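PDB 2PR7: haloacid dehalogenase/epoxide hydrolase family from Corynebacterium glutamicum ATCC 13032, which is of unknown function but is probably a metal-dependent hydrolase of the haloacid dehalogenase superfamily, with a calcium ion bound in the crystal. Local coordinates for residues G4-Y9 / V38-D43; A10-G15 / V95-S100; L89-C94 / A110-V115; A50-L55 / V64-E69. All coordinates share one frame; numbering follows the deposited sequence. Where two conformers were deposited one is given.

Contact 1 (G4-Y9 / V38-D43); sequences GLIVDY and VILSND. With CA (calcium ion), chain C.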
loop_
_atom_site.group_PDB
_atom_site.type_symbol
_atom_site.label_atom_id
_atom_site.label_comp_id
_atom_site.label_asym_id
_atom_site.label_seq_id
_atom_site.Cartn_x
_atom_site.Cartn_y
_atom_site.Cartn_z
ATOM N N GLY A 4 6.607 -6.698 -2.763
ATOM C CA GLY A 4 5.237 -6.290 -2.633
ATOM C C GLY A 4 5.122 -4.970 -1.893
ATOM O O GLY A 4 5.780 -4.771 -0.883
ATOM N N LEU A 5 4.258 -4.084 -2.395
ATOM C CA LEU A 5 3.960 -2.774 -1.773
ATOM C C LEU A 5 2.480 -2.701 -1.472
ATOM O O LEU A 5 1.642 -2.679 -2.411
ATOM C CB LEU A 5 4.384 -1.660 -2.720
ATOM C CG LEU A 5 4.052 -0.191 -2.350
ATOM C CD1 LEU A 5 4.610 0.198 -0.965
ATOM C CD2 LEU A 5 4.607 0.733 -3.445
ATOM N N ILE A 6 2.191 -2.610 -0.170
ATOM C CA ILE A 6 0.819 -2.588 0.367
ATOM C C ILE A 6 0.648 -1.157 0.932
ATOM O O ILE A 6 1.453 -0.727 1.749
ATOM C CB ILE A 6 0.572 -3.638 1.432
ATOM C CG1 ILE A 6 0.915 -5.063 0.936
ATOM C CG2 ILE A 6 -0.887 -3.500 1.974
ATOM C CD1 ILE A 6 0.822 -6.148 2.012
ATOM N N VAL A 7 -0.309 -0.390 0.421
ATOM C CA VAL A 7 -0.493 1.002 0.850
ATOM C C VAL A 7 -1.916 1.284 1.267
ATOM O O VAL A 7 -2.834 0.666 0.760
ATOM C CB VAL A 7 -0.099 2.003 -0.236
ATOM C CG1 VAL A 7 1.267 1.612 -0.895
ATOM C CG2 VAL A 7 -1.155 2.123 -1.286
ATOM N N ASP A 8 -2.064 2.191 2.227
ATOM C CA ASP A 8 -3.387 2.634 2.633
ATOM C C ASP A 8 -3.870 3.607 1.612
ATOM O O ASP A 8 -3.098 4.109 0.795
ATOM C CB ASP A 8 -3.424 3.242 4.037
ATOM C CG ASP A 8 -4.843 3.261 4.616
ATOM O OD1 ASP A 8 -5.840 2.822 3.940
ATOM O OD2 ASP A 8 -4.980 3.662 5.725
ATOM N N TYR A 9 -5.177 3.851 1.594
ATOM C CA TYR A 9 -5.727 4.883 0.751
ATOM C C TYR A 9 -5.882 6.192 1.561
ATOM O O TYR A 9 -5.151 7.169 1.325
ATOM C CB TYR A 9 -7.086 4.426 0.165
ATOM C CG TYR A 9 -7.657 5.437 -0.729
ATOM C CD1 TYR A 9 -7.182 5.573 -2.016
ATOM C CD2 TYR A 9 -8.641 6.316 -0.272
ATOM C CE1 TYR A 9 -7.691 6.524 -2.849
ATOM C CE2 TYR A 9 -9.158 7.290 -1.096
ATOM C CZ TYR A 9 -8.683 7.388 -2.387
ATOM O OH TYR A 9 -9.211 8.338 -3.231
ATOM N N VAL A 38 -0.810 -3.361 -3.764
ATOM C CA VAL A 38 -2.142 -3.541 -3.194
ATOM C C VAL A 38 -2.498 -2.340 -2.340
ATOM O O VAL A 38 -1.667 -1.861 -1.564
ATOM C CB VAL A 38 -2.231 -4.793 -2.296
ATOM C CG1 VAL A 38 -3.673 -4.992 -1.813
ATOM C CG2 VAL A 38 -1.801 -5.973 -3.018
ATOM N N ILE A 39 -3.723 -1.844 -2.476
ATOM C CA ILE A 39 -4.277 -0.888 -1.535
ATOM C C ILE A 39 -5.034 -1.726 -0.526
ATOM O O ILE A 39 -5.902 -2.528 -0.901
ATOM C CB ILE A 39 -5.235 0.130 -2.196
ATOM C CG1 ILE A 39 -4.453 1.051 -3.138
ATOM C CG2 ILE A 39 -5.987 0.923 -1.131
ATOM C CD1 ILE A 39 -5.267 2.023 -3.942
ATOM N N LEU A 40 -4.661 -1.570 0.740
ATOM C CA LEU A 40 -5.327 -2.265 1.859
ATOM C C LEU A 40 -5.876 -1.172 2.729
ATOM O O LEU A 40 -5.127 -0.443 3.405
ATOM C CB LEU A 40 -4.411 -3.170 2.667
ATOM C CG LEU A 40 -4.998 -3.956 3.847
ATOM C CD1 LEU A 40 -6.053 -4.967 3.355
ATOM C CD2 LEU A 40 -3.897 -4.627 4.620
ATOM N N SER A 41 -7.199 -1.038 2.713
ATOM C CA SER A 41 -7.839 0.069 3.377
ATOM C C SER A 41 -8.893 -0.392 4.390
ATOM O O SER A 41 -9.718 -1.264 4.067
ATOM C CB SER A 41 -8.507 0.920 2.303
ATOM O OG SER A 41 -9.311 1.960 2.830
ATOM N N ASN A 42 -8.923 0.249 5.561
ATOM C CA ASN A 42 -9.988 0.030 6.520
ATOM C C ASN A 42 -11.087 1.005 6.092
ATOM O O ASN A 42 -10.984 2.191 6.372
ATOM C CB ASN A 42 -9.555 0.332 7.951
ATOM C CG ASN A 42 -8.772 -0.827 8.596
ATOM O OD1 ASN A 42 -8.530 -1.858 7.978
ATOM N ND2 ASN A 42 -8.381 -0.654 9.867
ATOM N N ASP A 43 -12.120 0.497 5.436
ATOM C CA ASP A 43 -13.126 1.319 4.764
ATOM C C ASP A 43 -14.334 0.390 4.633
ATOM O O ASP A 43 -14.159 -0.818 4.470
ATOM C CB ASP A 43 -12.666 1.763 3.378
ATOM C CG ASP A 43 -13.670 2.708 2.698
ATOM O OD1 ASP A 43 -13.513 3.952 2.828
ATOM O OD2 ASP A 43 -14.633 2.266 2.048
HETATM CA CA CA C . -5.103 5.637 6.720
HETATM O O HOH W 1 -7.028 2.251 6.500
HETATM O O HOH W 2 -7.347 5.526 7.679
HETATM O O HOH W 3 -6.464 7.605 7.998
HETATM O O HOH W 4 -4.372 4.302 8.618
#
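The D8 carboxylate lies beside the backbone of L40 and S41, while the Y9 ring, whose end leads away from 38-43, is met obliquely by I39 CD1. CG of D8 stands anti to its backbone N (chi1 -161°), and the two oxygens beyond it have different partners. D8 OD2 binds the calcium ion at 2.2 Å and accepts a hydrogen bond from a water at 2.6 Å; the same water accepts from N42 N at 2.9 Å, bridging the segments. D8 OD1 sits 3.4 Å from S41 CA, and Y9 N donates to it from above the carboxylate plane, 39° out of it, at 2.6 Å. Y9 also rests its CB 3.9 Å from I39 CG2. Behind this polar end the two segments form a parallel ladder: V38 N donates to L5 O, V7 N to V38 O at 2.8 Å, and L40 N to V7 O. I6 and L40 run side by side, pointing the same way, with I6 CG2 3.6 Å from L40 CB. D8, just after strand 4-7, is probably the first aspartate of the haloacid dehalogenase signature, and S41 the hydroxyl residue of its second motif. Strand 4-7 is central in the sheet, with 94-98 as its other neighbour, and strand 36-41 has 63-66 on its far side; helix 50-57 packs over I39 and Y9 through I52 and L55.

Contact 2 (A10-G15 / V95-S100); sequences AGVLDG and VLVDDS. With CA (calcium ion), chain C; EDO (1,2-ethanediol), chain D.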
loop_
_atom_site.group_PDB
_atom_site.type_symbol
_atom_site.label_atom_id
_atom_site.label_comp_id
_atom_site.label_asym_id
_atom_site.label_seq_id
_atom_site.Cartn_x
_atom_site.Cartn_y
_atom_site.Cartn_z
ATOM N N ALA A 10 -6.812 6.237 2.545
ATOM C CA ALA A 10 -7.110 7.471 3.236
ATOM C C ALA A 10 -5.902 7.902 4.046
ATOM O O ALA A 10 -5.357 7.118 4.796
ATOM C CB ALA A 10 -8.340 7.271 4.170
ATOM N N GLY A 11 -5.485 9.142 3.888
ATOM C CA GLY A 11 -4.298 9.583 4.590
ATOM C C GLY A 11 -2.965 9.290 3.926
ATOM O O GLY A 11 -1.898 9.722 4.427
ATOM N N VAL A 12 -3.001 8.578 2.799
ATOM C CA VAL A 12 -1.782 8.267 2.087
ATOM C C VAL A 12 -1.918 8.674 0.629
ATOM O O VAL A 12 -1.086 9.440 0.120
ATOM C CB VAL A 12 -1.423 6.765 2.232
ATOM C CG1 VAL A 12 -0.181 6.449 1.376
ATOM C CG2 VAL A 12 -1.236 6.338 3.744
ATOM N N LEU A 13 -2.961 8.191 -0.058
ATOM C CA LEU A 13 -3.115 8.353 -1.512
ATOM C C LEU A 13 -4.147 9.392 -1.864
ATOM O O LEU A 13 -4.422 9.654 -3.045
ATOM C CB LEU A 13 -3.520 6.997 -2.163
ATOM C CG LEU A 13 -2.500 5.852 -2.025
ATOM C CD1 LEU A 13 -3.083 4.508 -2.576
ATOM C CD2 LEU A 13 -1.149 6.213 -2.719
ATOM N N ASP A 14 -4.789 10.007 -0.868
ATOM C CA ASP A 14 -5.850 10.959 -1.147
ATOM C C ASP A 14 -5.561 12.405 -0.734
ATOM O O ASP A 14 -6.489 13.156 -0.425
ATOM C CB ASP A 14 -7.132 10.500 -0.492
ATOM C CG ASP A 14 -7.049 10.498 0.980
ATOM O OD1 ASP A 14 -5.957 10.588 1.595
ATOM O OD2 ASP A 14 -8.154 10.433 1.594
ATOM N N GLY A 15 -4.282 12.780 -0.752
ATOM C CA GLY A 15 -3.816 14.096 -0.363
ATOM C C GLY A 15 -3.950 15.136 -1.442
ATOM O O GLY A 15 -4.823 15.083 -2.298
ATOM N N VAL A 95 6.154 -4.741 1.944
ATOM C CA VAL A 95 6.242 -3.482 2.657
ATOM C C VAL A 95 4.826 -2.921 2.863
ATOM O O VAL A 95 4.074 -2.796 1.883
ATOM C CB VAL A 95 7.034 -2.423 1.867
ATOM C CG1 VAL A 95 7.179 -1.167 2.746
ATOM C CG2 VAL A 95 8.459 -2.944 1.473
ATOM N N LEU A 96 4.491 -2.467 4.061
ATOM C CA LEU A 96 3.247 -1.759 4.298
ATOM C C LEU A 96 3.563 -0.275 4.485
ATOM O O LEU A 96 4.409 0.052 5.347
ATOM C CB LEU A 96 2.546 -2.248 5.566
ATOM C CG LEU A 96 1.325 -1.376 5.960
ATOM C CD1 LEU A 96 0.135 -1.746 4.995
ATOM C CD2 LEU A 96 0.901 -1.502 7.426
ATOM N N VAL A 97 2.869 0.591 3.770
ATOM C CA VAL A 97 2.958 1.986 4.004
ATOM C C VAL A 97 1.604 2.461 4.558
ATOM O O VAL A 97 0.583 2.335 3.904
ATOM C CB VAL A 97 3.323 2.743 2.695
ATOM C CG1 VAL A 97 3.305 4.318 2.899
ATOM C CG2 VAL A 97 4.636 2.227 2.050
ATOM N N ASP A 98 1.605 3.077 5.728
ATOM C CA ASP A 98 0.346 3.419 6.381
ATOM C C ASP A 98 0.590 4.601 7.312
ATOM O O ASP A 98 1.663 4.713 7.948
ATOM C CB ASP A 98 -0.142 2.197 7.176
ATOM C CG ASP A 98 -1.645 2.217 7.523
ATOM O OD1 ASP A 98 -2.096 3.107 8.267
ATOM O OD2 ASP A 98 -2.344 1.272 7.131
ATOM N N ASP A 99 -0.413 5.460 7.428
ATOM C CA ASP A 99 -0.314 6.640 8.292
ATOM C C ASP A 99 -0.691 6.346 9.764
ATOM O O ASP A 99 -0.642 7.236 10.596
ATOM C CB ASP A 99 -1.146 7.812 7.757
ATOM C CG ASP A 99 -2.623 7.530 7.775
ATOM O OD1 ASP A 99 -2.972 6.416 7.414
ATOM O OD2 ASP A 99 -3.419 8.388 8.174
ATOM N N SER A 100 -1.054 5.104 10.065
ATOM C CA SER A 100 -1.363 4.671 11.421
ATOM C C SER A 100 -0.210 3.872 12.000
ATOM O O SER A 100 0.115 2.781 11.494
ATOM C CB SER A 100 -2.606 3.807 11.479
ATOM O OG SER A 100 -2.662 3.128 12.709
HETATM CA CA CA C . -5.103 5.637 6.720
HETATM C C1 EDO D . -4.156 8.197 -6.539
HETATM O O1 EDO D . -4.357 9.443 -7.211
HETATM C C2 EDO D . -2.689 8.178 -6.195
HETATM O O2 EDO D . -2.515 8.997 -5.029
HETATM O O HOH W 4 -4.372 4.302 8.618
HETATM O O HOH W 3 -6.464 7.605 7.998
HETATM O O HOH W 2 -7.347 5.526 7.679
#
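The calcium site joins the loop after the first strand to the end of strand 94-98: A10 O and D99 OD1 each bind the metal at 2.4 Å, 3.6 Å from one another. D8 OD2 and three waters complete a set of six ligands. CG of D99 stands between its backbone N and carbonyl carbon (chi1 66°), on the side of A10 O and the metal. D99 OD2 accepts a hydrogen bond from one metal-bound water at 3.1 Å. Another metal-bound water donates to D98 OD1 at 2.6 Å, which makes D98 a second-shell residue. D98 OD1 also accepts from S100 N through its anti lone pair, forming an Asx turn, while D98 OD2 is salt-bridged to K74. On the loop side, G11 N donates to D14 OD1 at 2.8 Å, tying the turn that presents A10 O. Beside the site, V12 brings CG2 to 3.9 Å from D99 N and CG1 to 4.4 Å from V97 CG1; W23 of helix 17-32 also touches V12. An aspartate, a backbone carbonyl two residues on and an acid after the fourth strand of the sheet order 3-2-1-4-5 form the cation site typical of haloacid dehalogenase-like hydrolases, where the ion is usually magnesium.

Contact 3 (L89-C94 / A110-V115); sequences LPMRDC and AGLVGV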
loop_
_atom_site.group_PDB
_atom_site.type_symbol
_atom_site.label_atom_id
_atom_site.label_comp_id
_atom_site.label_asym_id
_atom_site.label_seq_id
_atom_site.Cartn_x
_atom_site.Cartn_y
_atom_site.Cartn_z
ATOM N N LEU A 89 2.381 -13.297 -2.751
ATOM C CA LEU A 89 3.662 -13.195 -2.055
ATOM C C LEU A 89 3.484 -13.613 -0.613
ATOM O O LEU A 89 2.380 -13.485 -0.086
ATOM C CB LEU A 89 4.147 -11.741 -2.059
ATOM C CG LEU A 89 4.700 -11.185 -3.370
ATOM C CD1 LEU A 89 4.961 -9.663 -3.219
ATOM C CD2 LEU A 89 6.008 -11.936 -3.772
ATOM N N PRO A 90 4.571 -14.063 0.048
ATOM C CA PRO A 90 4.569 -14.171 1.516
ATOM C C PRO A 90 4.594 -12.790 2.128
ATOM O O PRO A 90 5.117 -11.873 1.522
ATOM C CB PRO A 90 5.873 -14.903 1.847
ATOM C CG PRO A 90 6.678 -14.893 0.635
ATOM C CD PRO A 90 5.850 -14.487 -0.544
HETATM N N MSE A 91 3.994 -12.651 3.302
HETATM C CA MSE A 91 3.949 -11.361 3.992
HETATM C C MSE A 91 5.362 -10.796 4.203
HETATM O O MSE A 91 5.567 -9.589 4.095
HETATM C CB MSE A 91 3.225 -11.502 5.334
HETATM C CG MSE A 91 1.683 -11.578 5.295
HETATM SE SE MSE A 91 0.903 -11.669 7.046
HETATM C CE MSE A 91 1.767 -13.163 7.719
ATOM N N ARG A 92 6.346 -11.669 4.450
ATOM C CA ARG A 92 7.715 -11.223 4.701
ATOM C C ARG A 92 8.320 -10.492 3.498
ATOM O O ARG A 92 9.237 -9.701 3.686
ATOM C CB ARG A 92 8.649 -12.372 5.195
ATOM C CG ARG A 92 8.981 -13.376 4.123
ATOM C CD ARG A 92 9.539 -14.726 4.649
ATOM N NE ARG A 92 8.908 -15.843 3.919
ATOM C CZ ARG A 92 9.008 -17.134 4.227
ATOM N NH1 ARG A 92 9.746 -17.549 5.263
ATOM N NH2 ARG A 92 8.365 -18.025 3.475
ATOM N N ASP A 93 7.774 -10.674 2.292
ATOM C CA ASP A 93 8.286 -10.013 1.104
ATOM C C ASP A 93 7.585 -8.689 0.816
ATOM O O ASP A 93 7.795 -8.051 -0.214
ATOM C CB ASP A 93 8.203 -10.958 -0.118
ATOM C CG ASP A 93 9.176 -12.095 -0.012
ATOM O OD1 ASP A 93 10.183 -11.941 0.726
ATOM O OD2 ASP A 93 8.927 -13.151 -0.628
ATOM N N CYS A 94 6.731 -8.271 1.729
ATOM C CA CYS A 94 5.929 -7.058 1.514
ATOM C C CYS A 94 6.309 -5.959 2.465
ATOM O O CYS A 94 6.633 -6.225 3.654
ATOM C CB CYS A 94 4.447 -7.339 1.659
ATOM S SG CYS A 94 3.752 -8.573 0.526
ATOM N N ALA A 110 3.748 -8.960 12.223
ATOM C CA ALA A 110 3.371 -10.043 11.296
ATOM C C ALA A 110 4.519 -10.454 10.360
ATOM O O ALA A 110 4.408 -11.444 9.652
ATOM C CB ALA A 110 2.156 -9.653 10.487
ATOM N N GLY A 111 5.614 -9.704 10.355
ATOM C CA GLY A 111 6.751 -10.039 9.496
ATOM C C GLY A 111 6.931 -9.224 8.246
ATOM O O GLY A 111 7.863 -9.466 7.461
ATOM N N LEU A 112 6.052 -8.254 8.033
ATOM C CA LEU A 112 6.253 -7.353 6.955
ATOM C C LEU A 112 7.308 -6.308 7.334
ATOM O O LEU A 112 7.622 -6.144 8.485
ATOM C CB LEU A 112 4.953 -6.609 6.599
ATOM C CG LEU A 112 3.794 -7.369 5.952
ATOM C CD1 LEU A 112 3.053 -8.174 7.033
ATOM C CD2 LEU A 112 2.823 -6.405 5.229
ATOM N N VAL A 113 7.797 -5.591 6.316
ATOM C CA VAL A 113 8.559 -4.348 6.507
ATOM C C VAL A 113 7.580 -3.177 6.603
ATOM O O VAL A 113 6.717 -3.020 5.769
ATOM C CB VAL A 113 9.624 -4.111 5.410
ATOM C CG1 VAL A 113 10.229 -2.742 5.581
ATOM C CG2 VAL A 113 10.707 -5.201 5.485
ATOM N N GLY A 114 7.731 -2.339 7.623
ATOM C CA GLY A 114 6.805 -1.247 7.873
ATOM C C GLY A 114 7.380 0.108 7.505
ATOM O O GLY A 114 8.545 0.393 7.825
ATOM N N VAL A 115 6.555 0.967 6.914
ATOM C CA VAL A 115 6.925 2.356 6.675
ATOM C C VAL A 115 5.807 3.228 7.171
ATOM O O VAL A 115 4.656 3.141 6.674
ATOM C CB VAL A 115 7.146 2.622 5.196
ATOM C CG1 VAL A 115 7.384 4.165 4.929
ATOM C CG2 VAL A 115 8.323 1.773 4.666
#
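Selenomethionine M91 reaches across L112 toward A110, the two longer side chains crossing at a slant. Its CB begins the contact against L112 CD1 at 3.7 Å, and CG and SE continue past that same methyl. SE also comes within 4.2 Å of A110 CB. A bend at the end of the chain (chi3 -56°) then sets CE 3.7 Å from A110 O. L112 packs against the backbone of 91-94: its CG lies 3.4 Å from M91 O, a carbonyl already taken by C94 N, and its CB is equally near C94 O. The second methyl, CD2, reaches C94 CB at 4.0 Å. The backbones meet beside these side chains. V113 N donates to C94 O at 3.0 Å, in the carbonyl plane, and R92 CA-H points almost straight (166°) at G111 O, with CA and O 3.3 Å apart. G111, with positive phi, closes helix 101-110 in a Schellman motif and turns the chain into the next strand. The bond from V113 starts the pairing of strand 113-116 with strand 94-98, which V113 and V115 continue at L96. M91 is packed against E77, Q81 and A84 of helix 77-86, whereas V113 faces L130 of helix 120-131, so the contact lies at the sheet edge between these two helices.

Contact 4 (A50-L55 / V64-E69); sequences APIREL and VLLSGE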
loop_
_atom_site.group_PDB
_atom_site.type_symbol
_atom_site.label_atom_id
_atom_site.label_comp_id
_atom_site.label_asym_id
_atom_site.label_seq_id
_atom_site.Cartn_x
_atom_site.Cartn_y
_atom_site.Cartn_z
ATOM N N ALA A 50 -16.003 3.425 -4.550
ATOM C CA ALA A 50 -15.721 3.387 -6.005
ATOM C C ALA A 50 -14.456 4.176 -6.400
ATOM O O ALA A 50 -13.718 3.702 -7.260
ATOM C CB ALA A 50 -16.950 3.828 -6.891
ATOM N N PRO A 51 -14.208 5.351 -5.776
ATOM C CA PRO A 51 -12.957 6.061 -6.085
ATOM C C PRO A 51 -11.723 5.229 -5.823
ATOM O O PRO A 51 -10.737 5.340 -6.560
ATOM C CB PRO A 51 -13.000 7.279 -5.149
ATOM C CG PRO A 51 -14.446 7.520 -4.937
ATOM C CD PRO A 51 -15.016 6.118 -4.813
ATOM N N ILE A 52 -11.752 4.404 -4.775
ATOM C CA ILE A 52 -10.598 3.599 -4.433
ATOM C C ILE A 52 -10.480 2.457 -5.416
ATOM O O ILE A 52 -9.420 2.183 -5.990
ATOM C CB ILE A 52 -10.670 3.054 -3.005
ATOM C CG1 ILE A 52 -11.048 4.148 -1.984
ATOM C CG2 ILE A 52 -9.344 2.289 -2.658
ATOM C CD1 ILE A 52 -11.107 3.697 -0.570
ATOM N N ARG A 53 -11.592 1.768 -5.628
ATOM C CA ARG A 53 -11.607 0.632 -6.545
ATOM C C ARG A 53 -11.189 0.984 -7.973
ATOM O O ARG A 53 -10.610 0.147 -8.664
ATOM C CB ARG A 53 -13.008 0.021 -6.552
ATOM C CG ARG A 53 -13.093 -1.367 -7.133
ATOM C CD ARG A 53 -14.500 -1.923 -6.940
ATOM N NE ARG A 53 -14.877 -2.128 -5.526
ATOM C CZ ARG A 53 -15.722 -1.368 -4.813
ATOM N NH1 ARG A 53 -16.364 -0.294 -5.320
ATOM N NH2 ARG A 53 -15.945 -1.714 -3.565
ATOM N N GLU A 54 -11.490 2.204 -8.411
ATOM C CA GLU A 54 -11.082 2.707 -9.718
ATOM C C GLU A 54 -9.583 2.607 -9.949
ATOM O O GLU A 54 -9.131 2.437 -11.077
ATOM C CB GLU A 54 -11.509 4.167 -9.875
ATOM N N LEU A 55 -8.803 2.717 -8.887
ATOM C CA LEU A 55 -7.358 2.567 -8.990
ATOM C C LEU A 55 -6.943 1.158 -9.405
ATOM O O LEU A 55 -5.923 0.976 -10.056
ATOM C CB LEU A 55 -6.699 2.988 -7.662
ATOM C CG LEU A 55 -6.951 4.430 -7.271
ATOM C CD1 LEU A 55 -6.359 4.776 -5.909
ATOM C CD2 LEU A 55 -6.388 5.329 -8.337
ATOM N N VAL A 64 -7.187 -3.820 -4.982
ATOM C CA VAL A 64 -7.744 -3.027 -3.913
ATOM C C VAL A 64 -8.511 -3.970 -2.979
ATOM O O VAL A 64 -9.404 -4.723 -3.424
ATOM C CB VAL A 64 -8.688 -1.933 -4.496
ATOM C CG1 VAL A 64 -9.566 -1.316 -3.406
ATOM C CG2 VAL A 64 -7.893 -0.828 -5.229
ATOM N N LEU A 65 -8.171 -3.912 -1.699
ATOM C CA LEU A 65 -8.828 -4.693 -0.647
ATOM C C LEU A 65 -9.404 -3.742 0.406
ATOM O O LEU A 65 -8.688 -2.870 0.913
ATOM C CB LEU A 65 -7.862 -5.678 0.058
ATOM C CG LEU A 65 -7.355 -6.853 -0.767
ATOM C CD1 LEU A 65 -6.468 -7.753 0.128
ATOM C CD2 LEU A 65 -8.489 -7.623 -1.371
ATOM N N LEU A 66 -10.689 -3.908 0.757
ATOM C CA LEU A 66 -11.373 -3.018 1.684
ATOM C C LEU A 66 -11.893 -3.852 2.838
ATOM O O LEU A 66 -12.591 -4.872 2.623
ATOM C CB LEU A 66 -12.548 -2.357 0.973
ATOM C CG LEU A 66 -12.106 -1.574 -0.281
ATOM C CD1 LEU A 66 -13.188 -1.209 -1.318
ATOM C CD2 LEU A 66 -11.324 -0.295 0.133
ATOM N N SER A 67 -11.554 -3.455 4.057
ATOM C CA SER A 67 -11.945 -4.220 5.240
ATOM C C SER A 67 -13.451 -4.577 5.284
ATOM O O SER A 67 -13.795 -5.672 5.686
ATOM C CB SER A 67 -11.567 -3.443 6.485
ATOM O OG SER A 67 -12.258 -2.209 6.553
ATOM N N GLY A 68 -14.332 -3.663 4.884
ATOM C CA GLY A 68 -15.769 -3.919 4.947
ATOM C C GLY A 68 -16.214 -5.060 4.045
ATOM O O GLY A 68 -17.327 -5.565 4.188
ATOM N N GLU A 69 -15.390 -5.392 3.060
ATOM C CA GLU A 69 -15.630 -6.479 2.118
ATOM C C GLU A 69 -14.877 -7.739 2.540
ATOM O O GLU A 69 -15.327 -8.836 2.279
ATOM C CB GLU A 69 -15.232 -6.034 0.700
ATOM C CG GLU A 69 -16.024 -4.843 0.189
ATOM C CD GLU A 69 -15.540 -4.283 -1.131
ATOM O OE1 GLU A 69 -14.616 -4.868 -1.775
ATOM O OE2 GLU A 69 -16.102 -3.239 -1.544
HETATM O O HOH W 5 -13.650 -4.204 -4.012
#
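E69 OE2 is gripped by R53 NH2, in a salt bridge, and by G46 N. The distance from R53 NH2 to E69 OE2 is 2.5 Å, short enough to be doubtful in detail, but the N-H points well aside (119°), so the hydrogen bond is weak by its angle and the attraction is probably largely electrostatic. Guanidinium and carboxylate are nearly coplanar, 12° apart, and OE2 meets the guanidinium at its edge. A water, also in that plane, accepts from R53 NE at 2.8 Å and donates to E69 OE1, giving the pair a second link. The arginine chain bends at chi3 (-65°), which places NE beside this water; R53 NH1 is held by G46 O. L66 CD1 comes obliquely to R53 NH2 at 3.6 Å, an apolar neighbour of the charged group. Helix 50-57 is the connection of a beta-alpha-beta unit between strands 36-41 and 63-66, and here it packs against the second of these, the edge strand of the sheet; the axes of segments 50-55 and 64-66 approach to 8.3 Å. I52 supplies the apolar contact. Its CG2 meets V64 CG1 at 3.7 Å, the two side chains crossing at about a right angle, and its CD1 reaches L66 CD2 at 4.1 Å. V64 CG2 turns instead to the helix backbone, lying 3.5 Å from I52 O.

How the contacts relate
From the N terminus, residues 4-9 wait until 38-43 returns through helix 17-32 to close contact 1, pairing strands 4-7 and 36-41. Residues 10-15 leave within that loop and meet 95-100 much later, so contacts 1 and 2 cross; both reach the calcium ion. Contact 4 closes a short loop inside the span of contact 2 and ties helix 50-57 to the edge strand 63-66. Contact 3 opens at 89-94, before contact 2 has closed, and ends at 110-115, so it crosses contact 2; it lies at edge strand 113-116. Contacts 3 and 4, with centres about 21 Å apart, sit at the sheet's two edges, while contact 2 brings loop 10-15 to the end of strand 94-98.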